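Local atomic coordinates of putative 6-pyruvoyl tetrahydrobiopterin synthase (PDB entry 2G64), a protein that probably converts 7,8-dihydroneopterin triphosphate into 6-pyruvoyl tetrahydropterin, a zinc-dependent step of tetrahydrobiopterin biosynthesis. Residues 100-105 with 133-138. The protein carries 1 engineered substitution. Sequence-based numbering, arbitrary orientation.
Sequences TSENVA and NIFTYK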
ATOM      1  N   THR A 100     -18.250 -14.446 -10.771  1.00 11.65           N
ATOM      2  CA  THR A 100     -16.792 -14.264 -10.954  1.00 13.90           C
ATOM      3  C   THR A 100     -16.522 -12.779 -10.938  1.00 16.72           C
ATOM      4  O   THR A 100     -17.402 -11.987 -11.251  1.00 14.00           O
ATOM      5  CB  THR A 100     -16.298 -14.783 -12.326  1.00 16.38           C
ATOM      6  OG1 THR A 100     -17.105 -14.211 -13.374  1.00 12.62           O
ATOM      7  CG2 THR A 100     -16.377 -16.286 -12.382  1.00 14.44           C
ATOM      8  N   SER A 101     -15.292 -12.379 -10.625  1.00 11.44           N
ATOM      9  CA  SER A 101     -15.013 -10.944 -10.574  1.00 11.13           C
ATOM     10  C   SER A 101     -15.112 -10.263 -11.952  1.00 11.54           C
ATOM     11  O   SER A 101     -15.424  -9.082 -12.037  1.00 13.13           O
ATOM     12  CB  SER A 101     -13.660 -10.680  -9.908  1.00 17.23           C
ATOM     13  OG  SER A 101     -13.688 -11.160  -8.572  1.00 19.23           O
ATOM     14  N   GLU A 102     -14.878 -11.018 -13.019  1.00 14.60           N
ATOM     15  CA  GLU A 102     -15.162 -10.536 -14.392  1.00 14.12           C
ATOM     16  C   GLU A 102     -16.606 -10.058 -14.463  1.00 14.30           C
ATOM     17  O   GLU A 102     -16.896  -8.945 -14.917  1.00 13.72           O
ATOM     18  CB  GLU A 102     -14.949 -11.674 -15.419  1.00 12.68           C
ATOM     19  CG  GLU A 102     -13.483 -12.082 -15.655  1.00 15.43           C
ATOM     20  CD  GLU A 102     -12.989 -13.181 -14.715  1.00 15.12           C
ATOM     21  OE1 GLU A 102     -13.505 -13.318 -13.567  1.00 15.74           O
ATOM     22  OE2 GLU A 102     -12.051 -13.888 -15.126  1.00 16.89           O
ATOM     23  N   ASN A 103     -17.526 -10.897 -14.001  1.00 11.06           N
ATOM     24  CA  ASN A 103     -18.956 -10.558 -14.094  1.00 12.86           C
ATOM     25  C   ASN A 103     -19.396  -9.503 -13.085  1.00 13.28           C
ATOM     26  O   ASN A 103     -20.348  -8.746 -13.337  1.00 14.52           O
ATOM     27  CB  ASN A 103     -19.837 -11.822 -14.018  1.00 12.77           C
ATOM     28  CG  ASN A 103     -19.874 -12.588 -15.327  1.00 16.46           C
ATOM     29  OD1 ASN A 103     -19.983 -11.991 -16.413  1.00 16.13           O
ATOM     30  ND2 ASN A 103     -19.743 -13.922 -15.245  1.00 13.49           N
ATOM     31  N   VAL A 104     -18.683  -9.417 -11.967  1.00 14.17           N
ATOM     32  CA  VAL A 104     -18.920  -8.340 -10.998  1.00 15.27           C
ATOM     33  C   VAL A 104     -18.520  -7.004 -11.626  1.00 11.98           C
ATOM     34  O   VAL A 104     -19.221  -6.015 -11.499  1.00 14.92           O
ATOM     35  CB  VAL A 104     -18.148  -8.579  -9.666  1.00 14.57           C
ATOM     36  CG1 VAL A 104     -18.327  -7.390  -8.704  1.00 14.43           C
ATOM     37  CG2 VAL A 104     -18.647  -9.893  -8.984  1.00 16.47           C
ATOM     38  N   ALA A 105     -17.389  -6.985 -12.331  1.00 12.02           N
ATOM     39  CA  ALA A 105     -16.941  -5.736 -12.954  1.00 10.34           C
ATOM     40  C   ALA A 105     -17.998  -5.248 -13.954  1.00 14.42           C
ATOM     41  O   ALA A 105     -18.321  -4.055 -14.023  1.00 12.11           O
ATOM     42  CB  ALA A 105     -15.611  -5.960 -13.633  1.00 12.00           C
ATOM     43  N   ASN A 133      -5.479  -9.948  -7.526  1.00 14.72           N
ATOM     44  CA  ASN A 133      -6.355 -10.387  -8.627  1.00 12.09           C
ATOM     45  C   ASN A 133      -7.229  -9.198  -9.030  1.00 12.59           C
ATOM     46  O   ASN A 133      -8.138  -8.816  -8.283  1.00 14.74           O
ATOM     47  CB  ASN A 133      -7.282 -11.529  -8.176  1.00 15.57           C
ATOM     48  CG  ASN A 133      -6.533 -12.807  -7.822  1.00 28.00           C
ATOM     49  OD1 ASN A 133      -5.585 -13.186  -8.497  1.00 21.98           O
ATOM     50  ND2 ASN A 133      -6.984 -13.492  -6.778  1.00 29.26           N
ATOM     51  N   ILE A 134      -6.940  -8.619 -10.196  1.00 10.89           N
ATOM     52  CA  ILE A 134      -7.510  -7.333 -10.605  0.50 11.38           C
ATOM     53  C   ILE A 134      -8.223  -7.474 -11.955  1.00 13.49           C
ATOM     54  O   ILE A 134      -7.649  -8.016 -12.899  1.00 15.93           O
ATOM     55  CB  ILE A 134      -6.389  -6.273 -10.735  0.50 13.86           C
ATOM     56  CG1 ILE A 134      -5.670  -6.079  -9.393  0.50 29.79           C
ATOM     57  CG2 ILE A 134      -6.948  -4.941 -11.231  0.50 18.84           C
ATOM     58  CD1 ILE A 134      -4.372  -6.868  -9.247  0.50  8.15           C
ATOM     59  N   PHE A 135      -9.448  -6.948 -12.046  1.00 12.90           N
ATOM     60  CA  PHE A 135     -10.259  -7.041 -13.282  1.00 13.94           C
ATOM     61  C   PHE A 135     -10.750  -5.681 -13.756  1.00 15.33           C
ATOM     62  O   PHE A 135     -11.115  -4.824 -12.932  1.00 12.68           O
ATOM     63  CB  PHE A 135     -11.457  -7.955 -13.029  1.00 12.35           C
ATOM     64  CG  PHE A 135     -11.048  -9.293 -12.493  1.00 17.26           C
ATOM     65  CD1 PHE A 135     -10.929 -10.379 -13.342  1.00 16.10           C
ATOM     66  CD2 PHE A 135     -10.711  -9.442 -11.146  1.00 14.58           C
ATOM     67  CE1 PHE A 135     -10.497 -11.623 -12.866  1.00 16.08           C
ATOM     68  CE2 PHE A 135     -10.271 -10.690 -10.661  1.00 15.92           C
ATOM     69  CZ  PHE A 135     -10.171 -11.772 -11.529  1.00 13.68           C
ATOM     70  N   THR A 136     -10.787  -5.484 -15.080  1.00 10.12           N
ATOM     71  CA  THR A 136     -11.296  -4.214 -15.591  1.00 10.81           C
ATOM     72  C   THR A 136     -12.235  -4.439 -16.751  1.00 15.50           C
ATOM     73  O   THR A 136     -12.166  -5.464 -17.453  1.00 14.82           O
ATOM     74  CB  THR A 136     -10.186  -3.228 -16.002  1.00 14.80           C
ATOM     75  OG1 THR A 136      -9.691  -3.551 -17.308  1.00 14.21           O
ATOM     76  CG2 THR A 136      -9.031  -3.196 -14.948  1.00 14.50           C
ATOM     77  N   TYR A 137     -13.103  -3.468 -16.948  1.00 12.63           N
ATOM     78  CA  TYR A 137     -14.137  -3.576 -17.977  1.00 15.29           C
ATOM     79  C   TYR A 137     -14.418  -2.167 -18.474  1.00 14.73           C
ATOM     80  O   TYR A 137     -14.504  -1.232 -17.669  1.00 15.84           O
ATOM     81  CB  TYR A 137     -15.400  -4.194 -17.402  1.00 11.34           C
ATOM     82  CG  TYR A 137     -16.520  -4.321 -18.410  1.00 13.27           C
ATOM     83  CD1 TYR A 137     -16.341  -5.036 -19.585  1.00 13.30           C
ATOM     84  CD2 TYR A 137     -17.756  -3.712 -18.179  1.00 21.05           C
ATOM     85  CE1 TYR A 137     -17.387  -5.146 -20.521  1.00 16.28           C
ATOM     86  CE2 TYR A 137     -18.788  -3.818 -19.084  1.00 17.12           C
ATOM     87  CZ  TYR A 137     -18.600  -4.548 -20.245  1.00 19.60           C
ATOM     88  OH  TYR A 137     -19.628  -4.665 -21.136  1.00 26.94           O
ATOM     89  N   LYS A 138     -14.512  -2.026 -19.797  1.00 12.68           N
ATOM     90  CA  LYS A 138     -14.772  -0.723 -20.425  1.00 14.28           C
ATOM     91  C   LYS A 138     -16.088  -0.640 -21.198  1.00 23.53           C
ATOM     92  O   LYS A 138     -16.341   0.335 -21.925  1.00 18.80           O
ATOM     93  CB  LYS A 138     -13.625  -0.313 -21.350  1.00 20.24           C
ATOM     94  CG  LYS A 138     -12.323   0.029 -20.639  1.00 21.74           C
ATOM     95  CD  LYS A 138     -11.218   0.198 -21.687  1.00 26.50           C
ATOM     96  CE  LYS A 138      -9.983   0.838 -21.116  1.00 39.18           C
ATOM     97  NZ  LYS A 138      -9.113   1.375 -22.229  1.00 33.52           N
TER
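The phenyl ring of F135 lies against the first turn of helix 101-115, where S101 and E102 meet it. From CB, F135 turns its ring toward the helix with CG beside the backbone N (chi1 -54°). CG is 3.9 Å from S101 CB, and the two halves of the ring's rim meet different neighbours. CD2 comes closest to that methylene, 3.4 Å from S101 CB, with CE2 nearly as near; S101 CB thus makes a CH-pi contact over one face, 3.7 Å from the ring centroid and shifted toward the rim. Along the opposite edge, but from the same side of the ring plane, CD1 and CE1 meet E102, whose chain bends at chi2 (89°) to bring CD within 3.5 Å of F135 CE1, the carboxylate plane turned 45° from the ring. CZ, at the tip, still reaches S101 CB at 4.0 Å. The helix thus packs on strand 133-137, an outermost strand, within its chain, of the family's T-fold sheet; an antiparallel strand of the second subunit pairs with it and carries the sheet across the interface. S101 OG is hydrogen-bonded to OE2 of E129, probably part of the charge relay system, while E102 OE2 takes the backbone N-H of V65 of the second subunit. An alanine in place of F135 is likely to open a gap under the first helical turn, leaving S101 CB without its aromatic face and the E102 chain without lateral support. One turn further along, A105 CB rests 4.2 Å from Y137 CB, and the Y137 ring meets F109 edge-to-face.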